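Local coordinates for protein bazooka, isoform C,LD29223p (Drosophila melanogaster, PDB 5OAK) that acts in cell polarity, its first PDZ domain binding the C-terminal PDZ-binding motif of Par-6, and probably binds phosphatidylinositol and phosphatidic acid, at residues Gln70-Glu73 and Gln74-Ala78. Residues are numbered along the deposited sequence; the frame is centred on the assembly and turned at random. Where two conformers were deposited one is given.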
loop_
_atom_site.group_PDB
_atom_site.type_symbol
_atom_site.label_atom_id
_atom_site.label_comp_id
_atom_site.label_asym_id
_atom_site.label_seq_id
_atom_site.Cartn_x
_atom_site.Cartn_y
_atom_site.Cartn_z
ATOM N N GLN A 70 -2.766 12.739 -4.537
ATOM C CA GLN A 70 -3.397 11.774 -5.410
ATOM C C GLN A 70 -3.252 10.347 -4.881
ATOM O O GLN A 70 -4.177 9.534 -5.044
ATOM C CB GLN A 70 -2.767 11.862 -6.801
ATOM C CG GLN A 70 -3.238 13.053 -7.649
ATOM C CD GLN A 70 -2.536 13.025 -9.011
ATOM O OE1 GLN A 70 -1.309 13.024 -9.089
ATOM N NE2 GLN A 70 -3.320 12.912 -10.084
ATOM N N VAL A 71 -2.090 10.024 -4.290
ATOM C CA VAL A 71 -1.891 8.646 -3.790
ATOM C C VAL A 71 -2.864 8.401 -2.630
ATOM O O VAL A 71 -3.485 7.358 -2.552
ATOM C CB VAL A 71 -0.432 8.416 -3.372
ATOM C CG1 VAL A 71 -0.278 7.123 -2.574
ATOM C CG2 VAL A 71 0.486 8.409 -4.579
ATOM N N GLN A 72 -3.031 9.402 -1.772
ATOM C CA GLN A 72 -3.920 9.251 -0.624
ATOM C C GLN A 72 -5.348 9.041 -1.135
ATOM O O GLN A 72 -6.092 8.210 -0.619
ATOM C CB GLN A 72 -3.843 10.470 0.293
ATOM C CG GLN A 72 -2.597 10.438 1.151
ATOM C CD GLN A 72 -2.427 11.723 1.923
ATOM O OE1 GLN A 72 -3.367 12.499 2.029
ATOM N NE2 GLN A 72 -1.226 11.971 2.435
ATOM N N GLU A 73 -5.726 9.808 -2.152
ATOM C CA GLU A 73 -7.061 9.671 -2.736
ATOM C C GLU A 73 -7.255 8.303 -3.359
ATOM O O GLU A 73 -8.324 7.714 -3.241
ATOM C CB GLU A 73 -7.328 10.750 -3.789
ATOM C CG GLU A 73 -8.743 10.675 -4.409
ATOM C CD GLU A 73 -9.885 10.573 -3.382
ATOM O OE1 GLU A 73 -9.833 11.258 -2.336
ATOM O OE2 GLU A 73 -10.851 9.811 -3.626
ATOM N N GLN A 74 -6.259 7.783 -4.064
ATOM C CA GLN A 74 -6.450 6.476 -4.645
ATOM C C GLN A 74 -6.503 5.388 -3.564
ATOM O O GLN A 74 -7.220 4.415 -3.730
ATOM C CB GLN A 74 -5.365 6.240 -5.699
ATOM C CG GLN A 74 -5.536 7.247 -6.851
ATOM C CD GLN A 74 -6.982 7.256 -7.426
ATOM O OE1 GLN A 74 -7.611 8.299 -7.564
ATOM N NE2 GLN A 74 -7.486 6.095 -7.734
ATOM N N LEU A 75 -5.783 5.565 -2.443
ATOM C CA LEU A 75 -5.939 4.621 -1.333
ATOM C C LEU A 75 -7.365 4.642 -0.802
ATOM O O LEU A 75 -7.936 3.600 -0.505
ATOM C CB LEU A 75 -5.030 4.959 -0.177
ATOM C CG LEU A 75 -3.614 4.589 -0.477
ATOM C CD1 LEU A 75 -2.677 5.267 0.542
ATOM C CD2 LEU A 75 -3.478 3.096 -0.396
ATOM N N ARG A 76 -7.902 5.840 -0.616
ATOM C CA ARG A 76 -9.267 5.940 -0.091
ATOM C C ARG A 76 -10.239 5.261 -1.038
ATOM O O ARG A 76 -11.148 4.543 -0.611
ATOM C CB ARG A 76 -9.670 7.410 0.114
ATOM C CG ARG A 76 -8.979 8.059 1.305
ATOM C CD ARG A 76 -9.483 9.492 1.606
ATOM N NE ARG A 76 -8.511 10.212 2.421
ATOM C CZ ARG A 76 -7.656 11.118 1.934
ATOM N NH1 ARG A 76 -7.678 11.455 0.636
ATOM N NH2 ARG A 76 -6.787 11.707 2.750
ATOM N N ARG A 77 -10.067 5.474 -2.327
ATOM C CA ARG A 77 -10.911 4.810 -3.305
ATOM C C ARG A 77 -10.792 3.283 -3.264
ATOM O O ARG A 77 -11.804 2.563 -3.249
ATOM C CB ARG A 77 -10.594 5.313 -4.711
ATOM C CG ARG A 77 -11.204 6.617 -5.017
ATOM C CD ARG A 77 -11.207 6.769 -6.556
ATOM N NE ARG A 77 -11.999 7.914 -6.972
ATOM C CZ ARG A 77 -11.519 8.947 -7.645
ATOM N NH1 ARG A 77 -10.254 8.957 -8.008
ATOM N NH2 ARG A 77 -12.316 9.959 -7.974
ATOM N N ALA A 78 -9.567 2.784 -3.205
ATOM C CA ALA A 78 -9.341 1.356 -3.181
ATOM C C ALA A 78 -9.958 0.742 -1.938
ATOM O O ALA A 78 -10.404 -0.427 -1.974
ATOM C CB ALA A 78 -7.832 1.057 -3.212
#
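Glu-73 reaches forward to Arg-76 and Arg-77, one turn on along the same helix. CG of Glu-73 stands anti to the backbone N (chi1 -178°), and a bend at chi2 (49°) turns the carboxylate toward the two arginines. Glu-73 OE1 makes a long salt bridge to NH1 of Arg-76, 3.7 Å apart, from near the guanidinium plane. The two side chains cross at about a right angle. Glu-73 OE2 lies over one face of the Arg-77 guanidinium, 4.0 Å from Arg-77 NE. No N-H of Arg-77 points at it, so this pairing is charge attraction only. Glu-73 OE2 also touches CG of Arg-77 at 3.5 Å.

Arg-76 runs back beside Gln-72, both side chains pointing the same way. Their amide and guanidinium planes are nearly perpendicular (89°). OE1 of Gln-72 is 3.6 Å from NH2 of Arg-76.

All this lies on helix 68-78 of the PDZ1 part of the construct, the second helix of the PDZ fold, which flanks the peptide groove. NE of Arg-76 is hydrogen-bonded to the backbone O of Gly-107 of the second subunit, in the engineered glycine-serine linker that carries the Par-6 motif. A leucine in place of Arg-76 would probably leave the Glu-73 carboxylate without one of its two positive neighbours and that carbonyl without its donor.

On the inner side, CG1 of Val-71 packs on CD1 of Leu-75 at 4.3 Å, and both side chains rest on Leu-33. Beneath the side chains, Arg-76 N bonds to Gln-72 O at 3.0 Å, and Arg-77 N to Glu-73 O likewise.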